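Local coordinates for methylated-DNA--protein-cysteine methyltransferase (Thermococcus kodakarensis, PDB 1MGT) that repairs O6-methylguanine and O4-methylthymine in DNA by transferring the methyl group irreversibly to one of its own cysteines, a suicide reaction that inactivates it, at residues R39-A44 / I54-Q59; E65-V70 / A78-E83; L84-V89 / V96-T101. All coordinates share one frame; numbering follows the deposited sequence.

Contact 1. Residues R39-A44 / I54-Q59; sequences RIHDLA and ISLDVQ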
ATOM      1  N   ARG A  39      11.146   6.729   0.939  1.00 12.32           N
ATOM      2  CA  ARG A  39      10.046   5.895   1.454  1.00 12.89           C
ATOM      3  C   ARG A  39      10.453   4.426   1.574  1.00 11.45           C
ATOM      4  O   ARG A  39      10.032   3.760   2.521  1.00  9.95           O
ATOM      5  CB  ARG A  39       8.792   6.021   0.565  1.00 11.21           C
ATOM      6  CG  ARG A  39       8.250   7.459   0.675  1.00 14.17           C
ATOM      7  CD  ARG A  39       6.976   7.596  -0.234  1.00 14.18           C
ATOM      8  NE  ARG A  39       6.540   8.995   0.014  1.00 14.84           N
ATOM      9  CZ  ARG A  39       5.720   9.679  -0.771  1.00 15.43           C
ATOM     10  NH1 ARG A  39       5.209   9.144  -1.871  1.00 13.35           N
ATOM     11  NH2 ARG A  39       5.434  10.934  -0.398  1.00 15.15           N
ATOM     12  N   ILE A  40      11.274   3.959   0.646  1.00 10.49           N
ATOM     13  CA  ILE A  40      11.773   2.578   0.673  1.00 10.18           C
ATOM     14  C   ILE A  40      12.625   2.400   1.910  1.00 11.11           C
ATOM     15  O   ILE A  40      12.521   1.404   2.640  1.00 10.31           O
ATOM     16  CB  ILE A  40      12.524   2.249  -0.635  1.00 11.54           C
ATOM     17  CG1 ILE A  40      11.550   1.895  -1.763  1.00 11.55           C
ATOM     18  CG2 ILE A  40      13.531   1.107  -0.438  1.00 11.21           C
ATOM     19  CD1 ILE A  40      10.781   0.593  -1.503  1.00 13.67           C
ATOM     20  N   HIS A  41      13.477   3.384   2.243  1.00 11.10           N
ATOM     21  CA  HIS A  41      14.321   3.302   3.420  1.00 11.70           C
ATOM     22  C   HIS A  41      13.510   3.364   4.704  1.00 12.18           C
ATOM     23  O   HIS A  41      13.735   2.619   5.670  1.00 10.99           O
ATOM     24  CB  HIS A  41      15.365   4.453   3.396  1.00 13.46           C
ATOM     25  CG  HIS A  41      16.434   4.106   2.388  1.00 17.98           C
ATOM     26  ND1 HIS A  41      17.294   3.030   2.562  1.00 18.90           N
ATOM     27  CD2 HIS A  41      16.767   4.685   1.220  1.00 19.24           C
ATOM     28  CE1 HIS A  41      18.099   2.982   1.524  1.00 17.28           C
ATOM     29  NE2 HIS A  41      17.823   3.947   0.690  1.00 22.33           N
ATOM     30  N   ASP A  42      12.504   4.261   4.721  1.00 12.13           N
ATOM     31  CA  ASP A  42      11.651   4.348   5.921  1.00 14.09           C
ATOM     32  C   ASP A  42      10.937   3.016   6.138  1.00 12.40           C
ATOM     33  O   ASP A  42      10.777   2.577   7.278  1.00 12.96           O
ATOM     34  CB  ASP A  42      10.598   5.460   5.755  1.00 17.02           C
ATOM     35  CG  ASP A  42      11.144   6.861   5.903  1.00 21.60           C
ATOM     36  OD1 ASP A  42      10.459   7.818   5.463  1.00 24.66           O
ATOM     37  OD2 ASP A  42      12.244   7.057   6.438  1.00 23.90           O
ATOM     38  N   LEU A  43      10.461   2.391   5.058  1.00 10.72           N
ATOM     39  CA  LEU A  43       9.764   1.109   5.140  1.00 12.26           C
ATOM     40  C   LEU A  43      10.719   0.003   5.595  1.00 12.30           C
ATOM     41  O   LEU A  43      10.381  -0.792   6.451  1.00 11.53           O
ATOM     42  CB  LEU A  43       9.229   0.741   3.753  1.00 13.62           C
ATOM     43  CG  LEU A  43       8.400  -0.556   3.639  1.00 17.07           C
ATOM     44  CD1 LEU A  43       7.269  -0.564   4.642  1.00 16.97           C
ATOM     45  CD2 LEU A  43       7.887  -0.687   2.221  1.00 18.29           C
ATOM     46  N   ALA A  44      11.941  -0.001   5.054  1.00 12.63           N
ATOM     47  CA  ALA A  44      12.913  -1.041   5.467  1.00 12.63           C
ATOM     48  C   ALA A  44      13.272  -0.909   6.947  1.00 11.58           C
ATOM     49  O   ALA A  44      13.504  -1.920   7.633  1.00 12.66           O
ATOM     50  CB  ALA A  44      14.174  -0.849   4.617  1.00 12.69           C
ATOM     51  N   ILE A  54      15.953  -7.716   5.506  1.00 14.61           N
ATOM     52  CA  ILE A  54      15.842  -7.016   4.269  1.00 15.78           C
ATOM     53  C   ILE A  54      17.186  -6.742   3.576  1.00 16.30           C
ATOM     54  O   ILE A  54      18.116  -6.307   4.252  1.00 17.60           O
ATOM     55  CB  ILE A  54      15.268  -5.575   4.543  1.00 17.23           C
ATOM     56  CG1 ILE A  54      13.921  -5.630   5.270  1.00 19.78           C
ATOM     57  CG2 ILE A  54      15.104  -4.817   3.236  1.00 19.01           C
ATOM     58  CD1 ILE A  54      12.838  -6.316   4.474  1.00 18.46           C
ATOM     59  N   SER A  55      17.211  -6.895   2.275  1.00 16.10           N
ATOM     60  CA  SER A  55      18.332  -6.630   1.417  1.00 16.95           C
ATOM     61  C   SER A  55      17.841  -5.679   0.297  1.00 15.70           C
ATOM     62  O   SER A  55      16.885  -6.047  -0.368  1.00 15.36           O
ATOM     63  CB  SER A  55      18.884  -7.903   0.732  1.00 16.90           C
ATOM     64  OG  SER A  55      20.177  -7.511   0.283  1.00 26.04           O
ATOM     65  N   LEU A  56      18.490  -4.555   0.116  1.00 12.46           N
ATOM     66  CA  LEU A  56      18.088  -3.593  -0.884  1.00 13.39           C
ATOM     67  C   LEU A  56      18.939  -3.581  -2.143  1.00 13.40           C
ATOM     68  O   LEU A  56      19.014  -2.550  -2.832  1.00 12.77           O
ATOM     69  CB  LEU A  56      17.920  -2.204  -0.288  1.00 12.38           C
ATOM     70  CG  LEU A  56      16.898  -2.093   0.860  1.00 13.57           C
ATOM     71  CD1 LEU A  56      16.902  -0.676   1.394  1.00 15.43           C
ATOM     72  CD2 LEU A  56      15.495  -2.476   0.361  1.00 13.87           C
ATOM     73  N   ASP A  57      19.550  -4.721  -2.430  1.00 12.61           N
ATOM     74  CA  ASP A  57      20.311  -4.853  -3.679  1.00 13.99           C
ATOM     75  C   ASP A  57      19.266  -4.822  -4.815  1.00 14.28           C
ATOM     76  O   ASP A  57      18.247  -5.557  -4.764  1.00 15.22           O
ATOM     77  CB  ASP A  57      21.048  -6.173  -3.743  1.00 11.52           C
ATOM     78  CG  ASP A  57      20.249  -7.382  -3.321  1.00 15.01           C
ATOM     79  OD1 ASP A  57      19.701  -7.408  -2.190  1.00 14.87           O
ATOM     80  OD2 ASP A  57      20.179  -8.329  -4.109  1.00 16.62           O
ATOM     81  N   VAL A  58      19.521  -4.036  -5.827  1.00 14.65           N
ATOM     82  CA  VAL A  58      18.584  -3.911  -6.949  1.00 16.38           C
ATOM     83  C   VAL A  58      18.652  -5.078  -7.895  1.00 18.39           C
ATOM     84  O   VAL A  58      19.695  -5.439  -8.442  1.00 17.78           O
ATOM     85  CB  VAL A  58      18.810  -2.584  -7.699  1.00 16.60           C
ATOM     86  CG1 VAL A  58      17.821  -2.402  -8.846  1.00 19.04           C
ATOM     87  CG2 VAL A  58      18.759  -1.427  -6.726  1.00 15.18           C
ATOM     88  N   GLN A  59      17.502  -5.713  -8.112  1.00 17.92           N
ATOM     89  CA  GLN A  59      17.346  -6.861  -8.973  1.00 18.32           C
ATOM     90  C   GLN A  59      16.087  -6.715  -9.846  1.00 20.85           C
ATOM     91  O   GLN A  59      15.083  -6.143  -9.429  1.00 20.14           O
ATOM     92  CB  GLN A  59      17.206  -8.143  -8.144  1.00 19.02           C
ATOM     93  CG  GLN A  59      18.296  -8.430  -7.113  1.00 19.85           C
ATOM     94  CD  GLN A  59      19.664  -8.679  -7.730  1.00 21.00           C
ATOM     95  OE1 GLN A  59      19.775  -8.991  -8.909  1.00 22.21           O
ATOM     96  NE2 GLN A  59      20.739  -8.535  -6.951  1.00 20.31           N
TER
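Ala-44, His-41 and Ile-40 of helix 33-49 meet Leu-56 and Ile-54 in a largely apolar contact at the protein surface, where the chain has left the helix and runs back past it as an irregular segment. It is small, burying 183 Å², and no hydrogen bond crosses it. Methyl groups make most of the contact, with one polar ring, that of His-41, at its margin. Leu-56 contributes the largest share by sending its two methyls to different partners. CD1 lies 3.9 Å from both ND1 and CE1 of the His-41 imidazole, approaching the ring obliquely, and the same methyl is 4.2 Å from Ala-44 CB. CD2 turns to Ile-40, whose CG2 is 4.2 Å away, the two side chains lying alongside and running opposite ways. The CA-CB bond of His-41 points away from the loop, yet with CG beside the backbone N (chi1 -76°) the imidazole still reaches Leu-56. Two residues earlier in the loop, Ile-54 CG2 sits 4.3 Å from Ala-44 CB; the backbones are nearest here, the CA atoms of Ala-44 and Ile-54 6.8 Å apart, consistent with the small side chain of Ala-44. On the outer side of the loop, Gln-59 NE2 bonds to Asp-57 OD2 (2.9 Å, 162°), in the amide plane and using the anti lone pair. The contact rests on the antiparallel sheet: Ile-40, Ile-54 and Leu-56 all touch Ile-19 of strand 12-20, while backbone bonds from Ser-55, Asp-57 and Gln-59 to Met-1 and Leu-2 hold the loop beside the start of strand 2-9.

Contact 2. Residues E65-V70 / A78-E83; sequences EKVFKV and ASFLRE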
ATOM      1  N   GLU A  65       5.625  -4.074 -12.142  1.00 15.66           N
ATOM      2  CA  GLU A  65       4.602  -4.082 -13.172  1.00 19.01           C
ATOM      3  C   GLU A  65       3.302  -4.699 -12.628  1.00 16.71           C
ATOM      4  O   GLU A  65       2.236  -4.237 -13.010  1.00 17.84           O
ATOM      5  CB  GLU A  65       5.039  -4.818 -14.432  1.00 22.81           C
ATOM      6  CG  GLU A  65       4.034  -4.613 -15.580  1.00 29.41           C
ATOM      7  CD  GLU A  65       4.350  -5.461 -16.787  1.00 33.80           C
ATOM      8  OE1 GLU A  65       3.649  -5.326 -17.820  1.00 37.53           O
ATOM      9  OE2 GLU A  65       5.299  -6.274 -16.733  1.00 35.46           O
ATOM     10  N   LYS A  66       3.384  -5.716 -11.790  1.00 15.00           N
ATOM     11  CA  LYS A  66       2.135  -6.319 -11.255  1.00 16.79           C
ATOM     12  C   LYS A  66       1.422  -5.303 -10.371  1.00 15.10           C
ATOM     13  O   LYS A  66       0.197  -5.148 -10.446  1.00 14.82           O
ATOM     14  CB  LYS A  66       2.430  -7.576 -10.464  1.00 20.69           C
ATOM     15  CG  LYS A  66       2.803  -8.783 -11.319  1.00 25.48           C
ATOM     16  CD  LYS A  66       3.147  -9.922 -10.362  1.00 29.15           C
ATOM     17  CE  LYS A  66       3.474 -11.215 -11.105  1.00 30.91           C
ATOM     18  NZ  LYS A  66       3.956 -12.217 -10.082  1.00 33.98           N
ATOM     19  N   VAL A  67       2.178  -4.583  -9.546  1.00 12.39           N
ATOM     20  CA  VAL A  67       1.613  -3.546  -8.702  1.00 12.09           C
ATOM     21  C   VAL A  67       0.978  -2.466  -9.584  1.00 12.44           C
ATOM     22  O   VAL A  67      -0.127  -2.007  -9.301  1.00 13.17           O
ATOM     23  CB  VAL A  67       2.618  -2.946  -7.729  1.00 11.14           C
ATOM     24  CG1 VAL A  67       2.016  -1.772  -6.962  1.00  8.54           C
ATOM     25  CG2 VAL A  67       3.143  -4.017  -6.771  1.00 11.77           C
ATOM     26  N   PHE A  68       1.630  -2.039 -10.678  1.00 11.93           N
ATOM     27  CA  PHE A  68       1.067  -1.047 -11.570  1.00 13.08           C
ATOM     28  C   PHE A  68      -0.268  -1.526 -12.162  1.00 14.12           C
ATOM     29  O   PHE A  68      -1.185  -0.710 -12.320  1.00 13.32           O
ATOM     30  CB  PHE A  68       2.048  -0.738 -12.716  1.00 12.92           C
ATOM     31  CG  PHE A  68       1.553   0.332 -13.653  1.00 15.60           C
ATOM     32  CD1 PHE A  68       1.438   1.633 -13.247  1.00 16.09           C
ATOM     33  CD2 PHE A  68       1.220  -0.027 -14.957  1.00 16.13           C
ATOM     34  CE1 PHE A  68       0.984   2.614 -14.114  1.00 18.52           C
ATOM     35  CE2 PHE A  68       0.767   0.946 -15.839  1.00 17.89           C
ATOM     36  CZ  PHE A  68       0.648   2.253 -15.413  1.00 17.92           C
ATOM     37  N   LYS A  69      -0.367  -2.810 -12.487  1.00 14.38           N
ATOM     38  CA  LYS A  69      -1.615  -3.362 -13.026  1.00 15.15           C
ATOM     39  C   LYS A  69      -2.732  -3.251 -11.984  1.00 15.00           C
ATOM     40  O   LYS A  69      -3.889  -3.027 -12.374  1.00 15.19           O
ATOM     41  CB  LYS A  69      -1.427  -4.816 -13.433  1.00 17.17           C
ATOM     42  CG  LYS A  69      -0.712  -4.930 -14.795  1.00 21.86           C
ATOM     43  CD  LYS A  69      -0.473  -6.403 -15.080  1.00 26.29           C
ATOM     44  CE  LYS A  69       0.307  -6.628 -16.372  1.00 29.39           C
ATOM     45  NZ  LYS A  69       0.369  -8.108 -16.640  1.00 32.51           N
ATOM     46  N   VAL A  70      -2.400  -3.420 -10.695  1.00 12.48           N
ATOM     47  CA  VAL A  70      -3.473  -3.250  -9.689  1.00 14.08           C
ATOM     48  C   VAL A  70      -3.858  -1.784  -9.628  1.00 13.83           C
ATOM     49  O   VAL A  70      -5.033  -1.381  -9.576  1.00 13.13           O
ATOM     50  CB  VAL A  70      -2.963  -3.731  -8.304  1.00 13.96           C
ATOM     51  CG1 VAL A  70      -3.984  -3.393  -7.221  1.00 14.12           C
ATOM     52  CG2 VAL A  70      -2.710  -5.222  -8.370  1.00 14.11           C
ATOM     53  N   ALA A  78      -7.632  -8.055  -4.454  1.00 15.07           N
ATOM     54  CA  ALA A  78      -7.637  -9.356  -3.807  1.00 17.44           C
ATOM     55  C   ALA A  78      -6.803 -10.396  -4.509  1.00 17.82           C
ATOM     56  O   ALA A  78      -6.279 -11.304  -3.844  1.00 18.78           O
ATOM     57  CB  ALA A  78      -9.111  -9.835  -3.665  1.00 17.95           C
ATOM     58  N   SER A  79      -6.628 -10.313  -5.825  1.00 19.57           N
ATOM     59  CA  SER A  79      -5.806 -11.336  -6.498  1.00 23.42           C
ATOM     60  C   SER A  79      -4.333 -11.181  -6.172  1.00 22.66           C
ATOM     61  O   SER A  79      -3.571 -12.120  -6.411  1.00 25.13           O
ATOM     62  CB  SER A  79      -6.030 -11.312  -8.005  1.00 25.51           C
ATOM     63  OG  SER A  79      -5.619 -10.070  -8.530  1.00 31.03           O
ATOM     64  N   PHE A  80      -3.921 -10.050  -5.591  1.00 20.67           N
ATOM     65  CA  PHE A  80      -2.511  -9.847  -5.246  1.00 19.31           C
ATOM     66  C   PHE A  80      -2.200 -10.357  -3.847  1.00 17.91           C
ATOM     67  O   PHE A  80      -1.021 -10.494  -3.499  1.00 17.31           O
ATOM     68  CB  PHE A  80      -2.151  -8.363  -5.330  1.00 19.58           C
ATOM     69  CG  PHE A  80      -0.675  -8.063  -5.487  1.00 20.51           C
ATOM     70  CD1 PHE A  80      -0.129  -7.881  -6.741  1.00 22.41           C
ATOM     71  CD2 PHE A  80       0.153  -7.955  -4.392  1.00 21.44           C
ATOM     72  CE1 PHE A  80       1.221  -7.604  -6.892  1.00 22.35           C
ATOM     73  CE2 PHE A  80       1.503  -7.669  -4.520  1.00 22.49           C
ATOM     74  CZ  PHE A  80       2.037  -7.499  -5.786  1.00 21.64           C
ATOM     75  N   LEU A  81      -3.214 -10.681  -3.031  1.00 17.31           N
ATOM     76  CA  LEU A  81      -2.970 -11.152  -1.673  1.00 17.54           C
ATOM     77  C   LEU A  81      -1.995 -12.326  -1.590  1.00 17.72           C
ATOM     78  O   LEU A  81      -1.169 -12.350  -0.684  1.00 17.49           O
ATOM     79  CB  LEU A  81      -4.278 -11.577  -1.005  1.00 18.67           C
ATOM     80  CG  LEU A  81      -4.953 -10.808   0.090  1.00 22.29           C
ATOM     81  CD1 LEU A  81      -4.523  -9.386   0.321  1.00 21.49           C
ATOM     82  CD2 LEU A  81      -6.498 -10.875  -0.083  1.00 21.69           C
ATOM     83  N   ARG A  82      -2.052 -13.289  -2.494  1.00 18.66           N
ATOM     84  CA  ARG A  82      -1.161 -14.442  -2.465  1.00 21.57           C
ATOM     85  C   ARG A  82       0.314 -14.115  -2.681  1.00 21.12           C
ATOM     86  O   ARG A  82       1.167 -14.951  -2.361  1.00 20.99           O
ATOM     87  CB  ARG A  82      -1.616 -15.418  -3.579  1.00 24.73           C
ATOM     88  CG  ARG A  82      -1.965 -14.662  -4.839  1.00 30.17           C
ATOM     89  CD  ARG A  82      -0.930 -14.752  -5.936  1.00 34.98           C
ATOM     90  NE  ARG A  82      -1.278 -15.747  -6.947  1.00 39.30           N
ATOM     91  CZ  ARG A  82      -1.491 -17.036  -6.765  1.00 42.00           C
ATOM     92  NH1 ARG A  82      -1.807 -17.819  -7.811  1.00 43.78           N
ATOM     93  NH2 ARG A  82      -1.405 -17.602  -5.571  1.00 42.95           N
ATOM     94  N   GLU A  83       0.624 -12.947  -3.221  1.00 19.45           N
ATOM     95  CA  GLU A  83       2.012 -12.560  -3.443  1.00 21.23           C
ATOM     96  C   GLU A  83       2.642 -11.929  -2.197  1.00 18.52           C
ATOM     97  O   GLU A  83       3.865 -11.748  -2.170  1.00 18.31           O
ATOM     98  CB  GLU A  83       2.098 -11.510  -4.551  1.00 24.09           C
ATOM     99  CG  GLU A  83       1.344 -11.806  -5.822  1.00 27.45           C
ATOM    100  CD  GLU A  83       2.078 -12.768  -6.735  1.00 30.30           C
ATOM    101  OE1 GLU A  83       3.165 -13.247  -6.349  1.00 32.56           O
ATOM    102  OE2 GLU A  83       1.550 -13.034  -7.833  1.00 32.86           O
TER
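Phe-80 presses its ring against three residues of helix 63-71, and the spacing of these partners, Lys-66, Val-67 and Val-70, marks one side of that helix. Lys-66 CB meets the ring at its edge, near the plane, 3.8 Å from CE1. Val-67 CG2 approaches CZ obliquely at 3.8 Å, and Val-70 CG2 lies 4.0 Å from CD1. In both valines this branch is the one beside the backbone N. The ring reaches the helix because CG of Phe-80 stands opposite its own backbone N (chi1 -159°). Glu-83, the other residue of 78-83 that touches the helix, also lies over the Phe-80 ring: chi1 (-48°) lays its CG 4.1 Å above one face, over the centre. The bend at chi2 (-80°) then swings the carboxylate toward the extended chain of Lys-66, whose NZ makes a salt bridge to OE2, at 3.4 Å, with only a weak hydrogen bond in it. In the next shell, Asp-62 OD1 is a second partner of NZ, at long and weak range, and Ser-79 OG bonds to Asp-76 O. The cluster lies between sheet and helices: Val-67 packs on Ile-16 and Val-18 of strand 12-20, Phe-80 on Val-138, and Leu-81 on Thr-101 and Lys-102 of helix 91-103.

Contact 3. Residues L84-V89 / V96-T101; sequences LSFEGV and VYEWLT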
ATOM      1  N   LEU A  84       1.845 -11.581  -1.201  1.00 15.69           N
ATOM      2  CA  LEU A  84       2.331 -10.933   0.008  1.00 14.73           C
ATOM      3  C   LEU A  84       2.887 -11.862   1.050  1.00 14.13           C
ATOM      4  O   LEU A  84       2.251 -12.861   1.395  1.00 15.76           O
ATOM      5  CB  LEU A  84       1.182 -10.099   0.643  1.00 16.20           C
ATOM      6  CG  LEU A  84       0.546  -9.091  -0.326  1.00 15.52           C
ATOM      7  CD1 LEU A  84      -0.603  -8.344   0.358  1.00 14.87           C
ATOM      8  CD2 LEU A  84       1.577  -8.096  -0.847  1.00 15.00           C
ATOM      9  N   SER A  85       4.053 -11.534   1.629  1.00 12.58           N
ATOM     10  CA  SER A  85       4.593 -12.431   2.644  1.00 12.43           C
ATOM     11  C   SER A  85       4.005 -12.239   4.021  1.00 13.92           C
ATOM     12  O   SER A  85       4.064 -13.169   4.847  1.00 13.50           O
ATOM     13  CB  SER A  85       6.124 -12.221   2.764  1.00 13.52           C
ATOM     14  OG  SER A  85       6.308 -10.980   3.438  1.00 14.20           O
ATOM     15  N   PHE A  86       3.474 -11.067   4.360  1.00 12.41           N
ATOM     16  CA  PHE A  86       2.964 -10.737   5.664  1.00 12.69           C
ATOM     17  C   PHE A  86       4.061 -10.783   6.722  1.00 13.18           C
ATOM     18  O   PHE A  86       3.772 -10.904   7.912  1.00 13.38           O
ATOM     19  CB  PHE A  86       1.728 -11.533   6.129  1.00 12.91           C
ATOM     20  CG  PHE A  86       0.525 -11.024   5.346  1.00 13.46           C
ATOM     21  CD1 PHE A  86       0.057 -11.717   4.262  1.00 15.49           C
ATOM     22  CD2 PHE A  86      -0.067  -9.826   5.736  1.00 12.98           C
ATOM     23  CE1 PHE A  86      -1.025 -11.261   3.521  1.00 16.20           C
ATOM     24  CE2 PHE A  86      -1.144  -9.372   4.988  1.00 15.26           C
ATOM     25  CZ  PHE A  86      -1.614 -10.069   3.911  1.00 14.24           C
ATOM     26  N   GLU A  87       5.331 -10.678   6.308  1.00 13.82           N
ATOM     27  CA  GLU A  87       6.418 -10.661   7.286  1.00 14.88           C
ATOM     28  C   GLU A  87       6.386  -9.288   7.964  1.00 13.08           C
ATOM     29  O   GLU A  87       6.190  -8.290   7.261  1.00 13.93           O
ATOM     30  CB  GLU A  87       7.785 -10.829   6.582  1.00 17.18           C
ATOM     31  CG  GLU A  87       8.030 -12.237   6.071  1.00 20.55           C
ATOM     32  CD  GLU A  87       9.329 -12.388   5.288  1.00 23.41           C
ATOM     33  OE1 GLU A  87      10.235 -11.555   5.374  1.00 23.94           O
ATOM     34  OE2 GLU A  87       9.482 -13.364   4.532  1.00 26.29           O
ATOM     35  N   GLY A  88       6.514  -9.245   9.277  1.00 12.28           N
ATOM     36  CA  GLY A  88       6.497  -8.031  10.065  1.00 13.59           C
ATOM     37  C   GLY A  88       5.070  -7.431  10.186  1.00 12.38           C
ATOM     38  O   GLY A  88       4.964  -6.240  10.449  1.00 15.53           O
ATOM     39  N   VAL A  89       4.058  -8.237   9.969  1.00 12.27           N
ATOM     40  CA  VAL A  89       2.653  -7.728  10.070  1.00 11.57           C
ATOM     41  C   VAL A  89       2.011  -8.487  11.237  1.00 10.80           C
ATOM     42  O   VAL A  89       2.152  -9.725  11.255  1.00 12.50           O
ATOM     43  CB  VAL A  89       1.895  -7.940   8.761  1.00 12.21           C
ATOM     44  CG1 VAL A  89       0.416  -7.495   8.852  1.00 11.83           C
ATOM     45  CG2 VAL A  89       2.537  -7.129   7.628  1.00 12.12           C
ATOM     46  N   VAL A  96      -7.074  -6.699   9.439  1.00 11.04           N
ATOM     47  CA  VAL A  96      -7.574  -5.442   8.860  1.00 12.00           C
ATOM     48  C   VAL A  96      -7.233  -5.372   7.384  1.00 11.71           C
ATOM     49  O   VAL A  96      -8.096  -5.058   6.536  1.00  9.23           O
ATOM     50  CB  VAL A  96      -7.003  -4.240   9.626  1.00 11.98           C
ATOM     51  CG1 VAL A  96      -7.270  -2.922   8.896  1.00 13.06           C
ATOM     52  CG2 VAL A  96      -7.510  -4.197  11.058  1.00 14.97           C
ATOM     53  N   TYR A  97      -5.973  -5.655   7.006  1.00  9.81           N
ATOM     54  CA  TYR A  97      -5.576  -5.573   5.602  1.00  9.64           C
ATOM     55  C   TYR A  97      -6.359  -6.498   4.691  1.00 10.03           C
ATOM     56  O   TYR A  97      -6.779  -6.173   3.584  1.00  9.18           O
ATOM     57  CB  TYR A  97      -4.053  -5.865   5.408  1.00  8.75           C
ATOM     58  CG  TYR A  97      -3.173  -4.931   6.198  1.00  9.31           C
ATOM     59  CD1 TYR A  97      -3.583  -3.678   6.613  1.00  7.41           C
ATOM     60  CD2 TYR A  97      -1.854  -5.303   6.538  1.00  9.76           C
ATOM     61  CE1 TYR A  97      -2.798  -2.821   7.340  1.00  9.04           C
ATOM     62  CE2 TYR A  97      -1.056  -4.447   7.277  1.00  8.15           C
ATOM     63  CZ  TYR A  97      -1.502  -3.220   7.677  1.00  8.88           C
ATOM     64  OH  TYR A  97      -0.713  -2.375   8.428  1.00  9.36           O
ATOM     65  N   GLU A  98      -6.581  -7.737   5.137  1.00 11.27           N
ATOM     66  CA  GLU A  98      -7.343  -8.677   4.327  1.00 12.64           C
ATOM     67  C   GLU A  98      -8.808  -8.234   4.187  1.00 12.75           C
ATOM     68  O   GLU A  98      -9.339  -8.315   3.079  1.00 11.59           O
ATOM     69  CB  GLU A  98      -7.298 -10.072   4.958  1.00 15.64           C
ATOM     70  CG  GLU A  98      -5.943 -10.755   4.770  1.00 18.79           C
ATOM     71  CD  GLU A  98      -5.891 -12.135   5.399  1.00 23.71           C
ATOM     72  OE1 GLU A  98      -5.071 -12.941   4.923  1.00 26.89           O
ATOM     73  OE2 GLU A  98      -6.636 -12.400   6.364  1.00 24.85           O
ATOM     74  N   TRP A  99      -9.414  -7.799   5.284  1.00 14.15           N
ATOM     75  CA  TRP A  99     -10.854  -7.399   5.158  1.00 14.45           C
ATOM     76  C   TRP A  99     -11.002  -6.260   4.190  1.00 13.31           C
ATOM     77  O   TRP A  99     -11.874  -6.212   3.312  1.00 12.54           O
ATOM     78  CB  TRP A  99     -11.405  -7.037   6.549  1.00 15.27           C
ATOM     79  CG  TRP A  99     -12.916  -6.911   6.520  1.00 16.23           C
ATOM     80  CD1 TRP A  99     -13.803  -7.918   6.799  1.00 17.04           C
ATOM     81  CD2 TRP A  99     -13.683  -5.755   6.179  1.00 16.45           C
ATOM     82  NE1 TRP A  99     -15.101  -7.441   6.663  1.00 17.30           N
ATOM     83  CE2 TRP A  99     -15.053  -6.128   6.285  1.00 17.21           C
ATOM     84  CE3 TRP A  99     -13.378  -4.452   5.820  1.00 17.17           C
ATOM     85  CZ2 TRP A  99     -16.092  -5.228   6.027  1.00 17.48           C
ATOM     86  CZ3 TRP A  99     -14.404  -3.552   5.554  1.00 17.61           C
ATOM     87  CH2 TRP A  99     -15.743  -3.962   5.682  1.00 17.14           C
ATOM     88  N   LEU A 100     -10.126  -5.257   4.336  1.00 12.85           N
ATOM     89  CA  LEU A 100     -10.124  -4.088   3.472  1.00 12.22           C
ATOM     90  C   LEU A 100      -9.938  -4.476   2.016  1.00 11.70           C
ATOM     91  O   LEU A 100     -10.631  -3.994   1.099  1.00 12.40           O
ATOM     92  CB  LEU A 100      -8.968  -3.169   3.935  1.00 13.30           C
ATOM     93  CG  LEU A 100      -8.767  -1.887   3.159  1.00 18.06           C
ATOM     94  CD1 LEU A 100     -10.024  -0.992   3.318  1.00 15.26           C
ATOM     95  CD2 LEU A 100      -7.523  -1.148   3.648  1.00 16.68           C
ATOM     96  N   THR A 101      -8.972  -5.366   1.745  1.00 11.95           N
ATOM     97  CA  THR A 101      -8.692  -5.776   0.388  1.00 11.96           C
ATOM     98  C   THR A 101      -9.804  -6.572  -0.261  1.00 12.05           C
ATOM     99  O   THR A 101     -10.082  -6.430  -1.454  1.00 13.15           O
ATOM    100  CB  THR A 101      -7.369  -6.615   0.364  1.00 13.43           C
ATOM    101  OG1 THR A 101      -6.335  -5.767   0.952  1.00 13.10           O
ATOM    102  CG2 THR A 101      -6.967  -6.910  -1.068  1.00 15.33           C
TER
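Phe-86 and Tyr-97 meet rim to rim rather than in a stack: CE2 of Phe-86 is 4.4 Å from CD2 of Tyr-97, and each atom lies near the plane of the other ring. Phe-86 itself has a positive phi (63°), uncommon for a residue with a side chain, and it begins the type II beta turn that ends at Val-89. This turn brings Val-89 back beside the aromatic pair. With CG1 opposite the backbone N (chi1 177°), the valine puts that methyl in the plane of the Phe-86 ring, at its edge, and 3.7 Å from Tyr-97 CE2, which it approaches obliquely. CG1 is therefore common to both rings. A looser approach comes from Glu-98, whose CG is 4.5 Å from Phe-86 CZ. The Tyr-97 side chain is also about 6 Å from that of Cys-141, the inferred methyl acceptor. Two local features hold the backbone in shape. Before the turn, Ser-85 OG accepts from Glu-87 N at 3.0 Å with an angle of 163°, forming an ST turn, and the serine hydroxyl also bonds to Val-24 O. On the helix, Tyr-97 O receives both Thr-101 N and Thr-101 OG1, from opposite faces of the carbonyl plane, the hydroxyl at 2.7 Å. Phe-86 makes a cation-pi contact with Lys-94. No hydrogen bond joins the two segments directly. The chemistry thus implies an apolar joint between the linker and the first helix of the DNA-binding domain: the segments meet through carbon alone, while polar groups beside the joint are satisfied by others, the buried OH of Tyr-97 by Ala-129 O and the backbone N of Phe-86 by the hydroxyl of Tyr-135.

From the N terminus, the chain passes through the antiparallel sheet into helix 33-49, and contact 1 closes the loop that returns along that helix. Helix 63-71 follows, and contact 2 folds the chain after it back onto its side. Residues 84-89 continue directly from 78-83, so contact 3 opens where contact 2 ends, closing on helix 91-103. The three are in series; none nests or crosses. Contacts 2 and 3 touch through Thr-101, whose CG2 is 3.7 Å from Leu-81 CD1, whereas contact 1 stands apart, its centre about 19 Å from the centre of each of the others. Together they lead from the N-terminal sheet domain into the DNA-binding domain.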